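Local coordinates for amidohydrolase family protein (PDB 4I6K) that probably hydrolyses 2-pyrone-4,6-dicarboxylic acid, as a member of the amidohydrolase family with a parallel eight-stranded barrel, at residues A[27-33]-A[67-73]; A[61-67]-A[260-264]; A[169-174]-A[205-209]. All coordinates share one frame; numbering follows the deposited sequence.

In the fold
All three contacts belong to one parallel barrel of eight strands. Contact 1 is core: it pairs the neighbouring strands 28-32 and 69-73 by backbone hydrogen bonds, with apolar and aromatic contacts at the two ends. Contact 2 lies further out, partly buried, where the end of helix 55-64 meets helix 260-270; rings, one isoleucine and a histidine-glutamate bond do the work. These two share F67 and also touch through D29 and Y260. Contact 3, across the chain's centre from contact 2 and about 21 Å from contact 1 between centres, is largely buried, with N170 exposed; there a single glutamine amide, just before strand 207-210, ties down a loop.

Contact 1: residues A[27-33]-A[67-73]; sequences CIDTHAH and FTHGVLV
Between the pairs D29-G70 and A32-L72 strand 28-32 carries one residue more than strand 69-73, a beta bulge in which T30 and H31 together face V71. The two run parallel in the first beta-alpha-beta unit of the barrel; strand 28-32 leads into the HxH motif of the amidohydrolases, here H31 and H33. At T30 the backbone leaves the extended form (psi 13°), and an Asx turn spans the bulge: D29 OD2 accepts from H31 N at 3.1 Å, reached on its anti side. D29 OD1 is engaged by Y260 and S247. Beyond the bulge pairing resumes, A32 N giving to V71 O at 3.2 Å and V73 N to A32 O at 3.0 Å.

The two methyls of V73 meet one histidine each. At chi1 169° CG2 lies over one face of the H31 ring, 4.1 Å from the centroid, while CG1 runs alongside H33 CE1. H33 ND1 donates to V73 O at 2.7 Å, from well above the carbonyl plane, which helps to set the rotation of the ring. H31 bonds K210 through ND1 and, through NE2, a citric acid probably from the crystallisation liquor, which H33 NE2 reaches more weakly, consistent with a place beside the active site.

At the other end C27 O takes both T68 N and H69 N. D29 N donates to H69 O at 2.9 Å and also lies at the edge of the F67 ring. Over that ring's centre hangs C27 SG, 3.7 Å from the centroid and only 4° off the normal.

Contact 2: residues A[61-67]-A[260-264]; sequences HLDEHNF and YEDAI
The carbonyl O of L62 is gripped twice, by F67 N at 2.8 Å and by H65 N at 3.1 Å, the two donors arriving from opposite faces of its plane. The bond from F67 N, with that from N66 N to D63 O, makes the Schellman motif that ends helix 55-64, N66 being its C-prime residue at positive phi. H65 and F67 face helix 260-270, so that helices following the first and last strands of the barrel meet outside it.

H65 NE2 donates to E261 OE2 at 2.8 Å. The carboxylate oxygen lies in the plane of the ring at its edge but is met on its anti side, and the two flat groups are turned 37° apart. E261 can reach it because its chain bends at chi2 (56°). E64 OE2 comes within 4.3 Å of E261 OE2, and this second negative charge would probably favour a protonated H65. I264 CG1 lies over one face of the H65 ring, toward its rim.

Y260 packs against H61, L62 and H65, forming an aromatic cluster with the two histidines. H61 CB sits over the centre of its ring, 3.8 Å from the centroid, and the H61 ring is nearly parallel to it but slid aside, so the two barely overlap. The H65 ring meets Y260 obliquely, CD2 to CD2. With chi1 at -154° placing the ring beside the carbonyl carbon, the Y260 hydroxyl hydrogen-bonds D29 OD1 of strand 28-32. Y260 OH passes L62 CD2 at 3.4 Å, and I264 CD1 rests against F67 CE1 at 4.1 Å.

Contact 3: residues A[169-174]-A[205-209]; sequences LNEYSF and KQHWI
The amide of Q206 is held tightly inside the bend 169-174, whereas N170, at the solvent side, touches the other segment only loosely. Q206 stretches straight out, CG anti to its backbone N (chi1 178°) and the chain extended beyond, which carries NE2 in among backbone carbonyls. NE2 donates to F174 O at 3.0 Å, in its own amide plane and nearly along the C=O axis. It also donates to L169 O at 3.2 Å, again in plane with the amide but from well above the plane of that carbonyl. Two hydrogen bonds thus fix the amide's rotation. L169 O takes Y172 N as well, from the opposite face, closing the type I turn 169-172. The F174 ring lies alongside the amide, its plane 28° from it.

Toward solvent the fit is looser. N170 OD1 stands 3.6 Å from Q206 OE1, the side chains crossing obliquely with amide planes 33° apart, and approaches the H207 ring at its edge, 4.0 Å from CE1. H207 has its stronger polar partner in N203, through ND1.

The bend joins helix 159-169 to strand 176-178, which pairs with the strand entered at H207. L169 packs on V176 and on L155 of strand 152-156, F174 on V153 of that same strand, and Y172 on helix 137-148. Q206 therefore pins a helix-to-strand turn, at the N-terminal end of the strands, to the residue just before strand 207-210.

Contact 1: residues A[27-33]-A[67-73]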
loop_
_atom_site.group_PDB
_atom_site.type_symbol
_atom_site.label_atom_id
_atom_site.label_comp_id
_atom_site.label_asym_id
_atom_site.label_seq_id
_atom_site.Cartn_x
_atom_site.Cartn_y
_atom_site.Cartn_z
ATOM N N CYS A 27 9.038 8.348 -12.238
ATOM C CA CYS A 27 8.439 8.883 -11.024
ATOM C C CYS A 27 7.074 8.276 -10.743
ATOM O O CYS A 27 6.108 8.518 -11.474
ATOM C CB CYS A 27 8.337 10.401 -11.126
ATOM S SG CYS A 27 8.149 11.239 -9.551
ATOM N N ILE A 28 6.999 7.512 -9.657
ATOM C CA ILE A 28 5.894 6.582 -9.440
ATOM C C ILE A 28 5.160 6.782 -8.109
ATOM O O ILE A 28 5.778 6.809 -7.045
ATOM C CB ILE A 28 6.411 5.134 -9.559
ATOM C CG1 ILE A 28 7.268 4.997 -10.828
ATOM C CG2 ILE A 28 5.263 4.128 -9.536
ATOM C CD1 ILE A 28 7.727 3.585 -11.125
ATOM N N ASP A 29 3.842 6.942 -8.187
ATOM C CA ASP A 29 2.980 7.020 -7.002
ATOM C C ASP A 29 2.350 5.653 -6.767
ATOM O O ASP A 29 1.512 5.200 -7.559
ATOM C CB ASP A 29 1.891 8.080 -7.195
ATOM C CG ASP A 29 0.916 8.141 -6.024
ATOM O OD1 ASP A 29 0.097 9.089 -5.967
ATOM O OD2 ASP A 29 0.968 7.238 -5.164
ATOM N N THR A 30 2.752 4.989 -5.686
ATOM C CA THR A 30 2.401 3.576 -5.516
ATOM C C THR A 30 1.171 3.300 -4.653
ATOM O O THR A 30 0.938 2.158 -4.260
ATOM C CB THR A 30 3.590 2.752 -4.971
ATOM O OG1 THR A 30 3.832 3.085 -3.598
ATOM C CG2 THR A 30 4.846 3.029 -5.790
ATOM N N HIS A 31 0.379 4.325 -4.364
ATOM C CA HIS A 31 -0.777 4.118 -3.514
ATOM C C HIS A 31 -1.850 5.187 -3.673
ATOM O O HIS A 31 -1.800 6.242 -3.037
ATOM C CB HIS A 31 -0.341 4.029 -2.053
ATOM C CG HIS A 31 -1.266 3.221 -1.198
ATOM N ND1 HIS A 31 -1.037 1.891 -0.913
ATOM C CD2 HIS A 31 -2.423 3.549 -0.574
ATOM C CE1 HIS A 31 -2.012 1.438 -0.141
ATOM N NE2 HIS A 31 -2.866 2.422 0.077
ATOM N N ALA A 32 -2.825 4.905 -4.529
ATOM C CA ALA A 32 -4.016 5.732 -4.622
ATOM C C ALA A 32 -5.212 4.822 -4.854
ATOM O O ALA A 32 -5.050 3.615 -5.117
ATOM C CB ALA A 32 -3.876 6.748 -5.749
ATOM N N HIS A 33 -6.411 5.392 -4.754
ATOM C CA HIS A 33 -7.630 4.622 -4.968
ATOM C C HIS A 33 -8.551 5.393 -5.895
ATOM O O HIS A 33 -8.643 6.605 -5.795
ATOM C CB HIS A 33 -8.359 4.376 -3.647
ATOM C CG HIS A 33 -7.499 3.811 -2.559
ATOM N ND1 HIS A 33 -7.233 2.464 -2.440
ATOM C CD2 HIS A 33 -6.887 4.405 -1.504
ATOM C CE1 HIS A 33 -6.486 2.253 -1.370
ATOM N NE2 HIS A 33 -6.256 3.415 -0.787
ATOM N N PHE A 67 4.573 12.762 -12.551
ATOM C CA PHE A 67 4.595 11.344 -12.249
ATOM C C PHE A 67 4.333 10.528 -13.498
ATOM O O PHE A 67 3.429 10.822 -14.272
ATOM C CB PHE A 67 3.590 11.002 -11.158
ATOM C CG PHE A 67 4.122 11.208 -9.779
ATOM C CD1 PHE A 67 4.374 12.488 -9.306
ATOM C CD2 PHE A 67 4.391 10.122 -8.958
ATOM C CE1 PHE A 67 4.871 12.688 -8.026
ATOM C CE2 PHE A 67 4.885 10.309 -7.666
ATOM C CZ PHE A 67 5.129 11.601 -7.202
ATOM N N THR A 68 5.135 9.499 -13.697
ATOM C CA THR A 68 5.030 8.717 -14.897
ATOM C C THR A 68 4.066 7.558 -14.688
ATOM O O THR A 68 3.401 7.126 -15.632
ATOM C CB THR A 68 6.402 8.183 -15.316
ATOM O OG1 THR A 68 6.997 7.505 -14.205
ATOM C CG2 THR A 68 7.310 9.336 -15.743
ATOM N N HIS A 69 3.991 7.070 -13.448
ATOM C CA HIS A 69 3.212 5.864 -13.132
ATOM C C HIS A 69 2.494 5.928 -11.771
ATOM O O HIS A 69 2.852 6.710 -10.894
ATOM C CB HIS A 69 4.113 4.624 -13.165
ATOM C CG HIS A 69 4.912 4.487 -14.423
ATOM N ND1 HIS A 69 4.496 3.718 -15.489
ATOM C CD2 HIS A 69 6.095 5.033 -14.789
ATOM C CE1 HIS A 69 5.390 3.794 -16.458
ATOM N NE2 HIS A 69 6.371 4.585 -16.058
ATOM N N GLY A 70 1.495 5.074 -11.590
ATOM C CA GLY A 70 0.779 5.040 -10.337
ATOM C C GLY A 70 0.283 3.642 -10.082
ATOM O O GLY A 70 0.119 2.845 -11.008
ATOM N N VAL A 71 0.041 3.331 -8.821
ATOM C CA VAL A 71 -0.488 2.030 -8.506
ATOM C C VAL A 71 -1.803 2.153 -7.791
ATOM O O VAL A 71 -1.873 2.689 -6.680
ATOM C CB VAL A 71 0.493 1.215 -7.670
ATOM C CG1 VAL A 71 -0.114 -0.147 -7.322
ATOM C CG2 VAL A 71 1.795 1.040 -8.436
ATOM N N LEU A 72 -2.847 1.650 -8.438
ATOM C CA LEU A 72 -4.179 1.616 -7.851
ATOM C C LEU A 72 -4.332 0.442 -6.891
ATOM O O LEU A 72 -3.921 -0.682 -7.188
ATOM C CB LEU A 72 -5.228 1.542 -8.951
ATOM C CG LEU A 72 -5.304 2.844 -9.733
ATOM C CD1 LEU A 72 -6.440 2.808 -10.729
ATOM C CD2 LEU A 72 -5.463 3.981 -8.739
ATOM N N VAL A 73 -4.926 0.714 -5.737
ATOM C CA VAL A 73 -5.122 -0.304 -4.717
ATOM C C VAL A 73 -6.616 -0.437 -4.435
ATOM O O VAL A 73 -7.326 0.567 -4.359
ATOM C CB VAL A 73 -4.367 0.071 -3.432
ATOM C CG1 VAL A 73 -4.770 -0.826 -2.288
ATOM C CG2 VAL A 73 -2.876 0.004 -3.665
#

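Contact 2: residues A[61-67]-A[260-264]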
loop_
_atom_site.group_PDB
_atom_site.type_symbol
_atom_site.label_atom_id
_atom_site.label_comp_id
_atom_site.label_asym_id
_atom_site.label_seq_id
_atom_site.Cartn_x
_atom_site.Cartn_y
_atom_site.Cartn_z
ATOM N N HIS A 61 -3.533 14.518 -11.399
ATOM C CA HIS A 61 -2.552 14.854 -10.370
ATOM C C HIS A 61 -1.148 14.343 -10.707
ATOM O O HIS A 61 -0.155 15.012 -10.419
ATOM C CB HIS A 61 -2.990 14.319 -9.014
ATOM C CG HIS A 61 -4.183 15.023 -8.451
ATOM N ND1 HIS A 61 -5.418 14.423 -8.337
ATOM C CD2 HIS A 61 -4.331 16.284 -7.982
ATOM C CE1 HIS A 61 -6.275 15.279 -7.810
ATOM N NE2 HIS A 61 -5.639 16.415 -7.582
ATOM N N LEU A 62 -1.073 13.153 -11.302
ATOM C CA LEU A 62 0.205 12.597 -11.739
ATOM C C LEU A 62 0.849 13.524 -12.762
ATOM O O LEU A 62 2.030 13.857 -12.659
ATOM C CB LEU A 62 0.021 11.200 -12.346
ATOM C CG LEU A 62 -0.530 10.092 -11.443
ATOM C CD1 LEU A 62 -0.410 8.734 -12.138
ATOM C CD2 LEU A 62 0.200 10.076 -10.115
ATOM N N ASP A 63 0.060 13.924 -13.756
ATOM C CA ASP A 63 0.509 14.856 -14.791
ATOM C C ASP A 63 1.023 16.164 -14.198
ATOM O O ASP A 63 2.140 16.590 -14.500
ATOM C CB ASP A 63 -0.625 15.130 -15.770
ATOM C CG ASP A 63 -1.008 13.900 -16.550
ATOM O OD1 ASP A 63 -2.102 13.877 -17.155
ATOM O OD2 ASP A 63 -0.200 12.945 -16.560
ATOM N N GLU A 64 0.219 16.778 -13.333
ATOM C CA GLU A 64 0.575 18.046 -12.703
ATOM C C GLU A 64 1.876 17.995 -11.899
ATOM O O GLU A 64 2.431 19.041 -11.559
ATOM C CB GLU A 64 -0.559 18.540 -11.799
ATOM C CG GLU A 64 -1.897 18.684 -12.507
ATOM C CD GLU A 64 -2.948 19.390 -11.665
ATOM O OE1 GLU A 64 -3.813 20.069 -12.259
ATOM O OE2 GLU A 64 -2.911 19.267 -10.419
ATOM N N HIS A 65 2.363 16.795 -11.592
ATOM C CA HIS A 65 3.590 16.654 -10.795
ATOM C C HIS A 65 4.654 15.781 -11.448
ATOM O O HIS A 65 5.588 15.312 -10.790
ATOM C CB HIS A 65 3.275 16.121 -9.400
ATOM C CG HIS A 65 2.418 17.038 -8.586
ATOM N ND1 HIS A 65 2.942 17.954 -7.699
ATOM C CD2 HIS A 65 1.073 17.181 -8.525
ATOM C CE1 HIS A 65 1.956 18.616 -7.120
ATOM N NE2 HIS A 65 0.813 18.170 -7.606
ATOM N N ASN A 66 4.502 15.554 -12.744
ATOM C CA ASN A 66 5.508 14.811 -13.487
ATOM C C ASN A 66 5.641 13.336 -13.089
ATOM O O ASN A 66 6.694 12.725 -13.273
ATOM C CB ASN A 66 6.847 15.539 -13.378
ATOM C CG ASN A 66 6.777 16.937 -13.948
ATOM O OD1 ASN A 66 6.203 17.143 -15.015
ATOM N ND2 ASN A 66 7.337 17.909 -13.233
ATOM N N PHE A 67 4.573 12.762 -12.551
ATOM C CA PHE A 67 4.595 11.344 -12.249
ATOM C C PHE A 67 4.333 10.528 -13.498
ATOM O O PHE A 67 3.429 10.822 -14.272
ATOM C CB PHE A 67 3.590 11.002 -11.158
ATOM C CG PHE A 67 4.122 11.208 -9.779
ATOM C CD1 PHE A 67 4.374 12.488 -9.306
ATOM C CD2 PHE A 67 4.391 10.122 -8.958
ATOM C CE1 PHE A 67 4.871 12.688 -8.026
ATOM C CE2 PHE A 67 4.885 10.309 -7.666
ATOM C CZ PHE A 67 5.129 11.601 -7.202
ATOM N N TYR A 260 -3.395 16.423 -2.596
ATOM C CA TYR A 260 -2.268 15.805 -3.257
ATOM C C TYR A 260 -1.009 16.613 -2.972
ATOM O O TYR A 260 0.031 16.053 -2.610
ATOM C CB TYR A 260 -2.505 15.701 -4.752
ATOM C CG TYR A 260 -1.726 14.573 -5.359
ATOM C CD1 TYR A 260 -2.240 13.289 -5.366
ATOM C CD2 TYR A 260 -0.463 14.789 -5.906
ATOM C CE1 TYR A 260 -1.527 12.242 -5.910
ATOM C CE2 TYR A 260 0.268 13.754 -6.447
ATOM C CZ TYR A 260 -0.268 12.478 -6.448
ATOM O OH TYR A 260 0.453 11.438 -6.989
ATOM N N GLU A 261 -1.098 17.932 -3.119
ATOM C CA GLU A 261 0.065 18.798 -2.891
ATOM C C GLU A 261 0.606 18.659 -1.469
ATOM O O GLU A 261 1.821 18.669 -1.245
ATOM C CB GLU A 261 -0.275 20.257 -3.192
ATOM C CG GLU A 261 -0.546 20.519 -4.665
ATOM C CD GLU A 261 -1.649 19.638 -5.195
ATOM O OE1 GLU A 261 -2.620 19.403 -4.443
ATOM O OE2 GLU A 261 -1.542 19.166 -6.353
ATOM N N ASP A 262 -0.303 18.528 -0.509
ATOM C CA ASP A 262 0.080 18.309 0.885
ATOM C C ASP A 262 0.829 16.988 1.059
ATOM O O ASP A 262 1.782 16.896 1.839
ATOM C CB ASP A 262 -1.160 18.317 1.781
ATOM C CG ASP A 262 -1.824 19.674 1.831
ATOM O OD1 ASP A 262 -1.116 20.686 1.617
ATOM O OD2 ASP A 262 -3.044 19.725 2.086
ATOM N N ALA A 263 0.373 15.963 0.347
ATOM C CA ALA A 263 1.048 14.676 0.362
ATOM C C ALA A 263 2.467 14.819 -0.185
ATOM O O ALA A 263 3.428 14.422 0.475
ATOM C CB ALA A 263 0.251 13.635 -0.430
ATOM N N ILE A 264 2.593 15.402 -1.380
ATOM C CA ILE A 264 3.902 15.677 -1.990
ATOM C C ILE A 264 4.821 16.438 -1.038
ATOM O O ILE A 264 6.003 16.117 -0.912
ATOM C CB ILE A 264 3.774 16.540 -3.259
ATOM C CG1 ILE A 264 2.786 15.924 -4.250
ATOM C CG2 ILE A 264 5.138 16.727 -3.912
ATOM C CD1 ILE A 264 3.216 14.583 -4.759
#

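Contact 3: residues A[169-174]-A[205-209]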
loop_
_atom_site.group_PDB
_atom_site.type_symbol
_atom_site.label_atom_id
_atom_site.label_comp_id
_atom_site.label_asym_id
_atom_site.label_seq_id
_atom_site.Cartn_x
_atom_site.Cartn_y
_atom_site.Cartn_z
ATOM N N LEU A 169 4.396 -15.139 6.737
ATOM C CA LEU A 169 4.740 -14.766 5.384
ATOM C C LEU A 169 6.230 -15.042 5.108
ATOM O O LEU A 169 6.649 -15.139 3.951
ATOM C CB LEU A 169 4.336 -13.310 5.129
ATOM C CG LEU A 169 2.819 -13.055 5.289
ATOM C CD1 LEU A 169 2.424 -11.597 5.052
ATOM C CD2 LEU A 169 2.014 -13.952 4.371
ATOM N N ASN A 170 7.021 -15.210 6.170
ATOM C CA ASN A 170 8.445 -15.542 6.008
ATOM C C ASN A 170 8.689 -16.767 5.140
ATOM O O ASN A 170 9.787 -16.946 4.598
ATOM C CB ASN A 170 9.107 -15.775 7.367
ATOM C CG ASN A 170 9.629 -14.512 7.969
ATOM O OD1 ASN A 170 9.420 -13.438 7.428
ATOM N ND2 ASN A 170 10.324 -14.627 9.092
ATOM N N GLU A 171 7.660 -17.602 5.017
ATOM C CA GLU A 171 7.766 -18.903 4.368
ATOM C C GLU A 171 7.545 -18.909 2.853
ATOM O O GLU A 171 7.485 -19.969 2.244
ATOM C CB GLU A 171 6.781 -19.867 5.005
ATOM C CG GLU A 171 6.877 -19.926 6.508
ATOM C CD GLU A 171 6.115 -21.094 7.083
ATOM O OE1 GLU A 171 6.410 -21.484 8.236
ATOM O OE2 GLU A 171 5.230 -21.626 6.375
ATOM N N TYR A 172 7.429 -17.734 2.248
ATOM C CA TYR A 172 7.106 -17.642 0.836
ATOM C C TYR A 172 8.095 -16.712 0.184
ATOM O O TYR A 172 8.607 -15.812 0.825
ATOM C CB TYR A 172 5.696 -17.083 0.648
ATOM C CG TYR A 172 4.636 -17.895 1.330
ATOM C CD1 TYR A 172 3.917 -18.853 0.628
ATOM C CD2 TYR A 172 4.360 -17.719 2.683
ATOM C CE1 TYR A 172 2.943 -19.623 1.252
ATOM C CE2 TYR A 172 3.381 -18.479 3.317
ATOM C CZ TYR A 172 2.685 -19.435 2.595
ATOM O OH TYR A 172 1.714 -20.196 3.204
ATOM N N SER A 173 8.306 -16.874 -1.104
ATOM C CA SER A 173 9.293 -16.108 -1.838
ATOM C C SER A 173 8.845 -14.749 -2.320
ATOM O O SER A 173 9.616 -14.041 -2.924
ATOM C CB SER A 173 9.765 -16.892 -3.037
ATOM O OG SER A 173 10.285 -18.119 -2.622
ATOM N N PHE A 174 7.594 -14.402 -2.100
ATOM C CA PHE A 174 7.098 -13.110 -2.596
ATOM C C PHE A 174 7.539 -11.897 -1.790
ATOM O O PHE A 174 7.906 -11.993 -0.614
ATOM C CB PHE A 174 5.566 -13.089 -2.773
ATOM C CG PHE A 174 4.782 -13.652 -1.590
ATOM C CD1 PHE A 174 4.907 -13.103 -0.317
ATOM C CD2 PHE A 174 3.892 -14.714 -1.771
ATOM C CE1 PHE A 174 4.181 -13.620 0.759
ATOM C CE2 PHE A 174 3.155 -15.231 -0.696
ATOM C CZ PHE A 174 3.301 -14.687 0.563
ATOM N N LYS A 205 15.617 -8.834 2.449
ATOM C CA LYS A 205 15.458 -9.682 1.261
ATOM C C LYS A 205 14.005 -9.901 0.873
ATOM O O LYS A 205 13.728 -10.539 -0.143
ATOM C CB LYS A 205 16.105 -11.057 1.474
ATOM C CG LYS A 205 17.620 -11.132 1.236
ATOM C CD LYS A 205 17.962 -10.899 -0.227
ATOM C CE LYS A 205 18.777 -12.051 -0.797
ATOM N NZ LYS A 205 19.706 -12.630 0.210
ATOM N N GLN A 206 13.072 -9.404 1.682
ATOM C CA GLN A 206 11.660 -9.667 1.396
ATOM C C GLN A 206 10.690 -8.513 1.572
ATOM O O GLN A 206 9.695 -8.423 0.841
ATOM C CB GLN A 206 11.136 -10.851 2.198
ATOM C CG GLN A 206 9.656 -11.081 1.937
ATOM C CD GLN A 206 9.083 -12.196 2.781
ATOM O OE1 GLN A 206 9.426 -12.345 3.958
ATOM N NE2 GLN A 206 8.205 -12.987 2.187
ATOM N N HIS A 207 10.950 -7.653 2.547
ATOM C CA HIS A 207 9.956 -6.651 2.925
ATOM C C HIS A 207 10.201 -5.285 2.328
ATOM O O HIS A 207 11.345 -4.858 2.218
ATOM C CB HIS A 207 9.868 -6.537 4.440
ATOM C CG HIS A 207 9.493 -7.816 5.104
ATOM N ND1 HIS A 207 10.411 -8.611 5.754
ATOM C CD2 HIS A 207 8.308 -8.458 5.190
ATOM C CE1 HIS A 207 9.800 -9.679 6.233
ATOM N NE2 HIS A 207 8.523 -9.612 5.903
ATOM N N TRP A 208 9.109 -4.617 1.948
ATOM C CA TRP A 208 9.130 -3.245 1.437
ATOM C C TRP A 208 8.204 -2.401 2.299
ATOM O O TRP A 208 7.162 -2.887 2.763
ATOM C CB TRP A 208 8.631 -3.181 -0.011
ATOM C CG TRP A 208 9.404 -4.011 -0.973
ATOM C CD1 TRP A 208 9.437 -5.374 -1.040
ATOM C CD2 TRP A 208 10.266 -3.534 -2.017
ATOM N NE1 TRP A 208 10.275 -5.779 -2.058
ATOM C CE2 TRP A 208 10.784 -4.666 -2.681
ATOM C CE3 TRP A 208 10.645 -2.262 -2.456
ATOM C CZ2 TRP A 208 11.668 -4.562 -3.759
ATOM C CZ3 TRP A 208 11.529 -2.160 -3.536
ATOM C CH2 TRP A 208 12.028 -3.302 -4.169
ATOM N N ILE A 209 8.569 -1.135 2.498
ATOM C CA ILE A 209 7.716 -0.231 3.260
ATOM C C ILE A 209 7.315 1.008 2.469
ATOM O O ILE A 209 8.159 1.658 1.827
ATOM C CB ILE A 209 8.388 0.226 4.551
ATOM C CG1 ILE A 209 8.780 -0.985 5.383
ATOM C CG2 ILE A 209 7.444 1.122 5.319
ATOM C CD1 ILE A 209 9.822 -0.683 6.419
#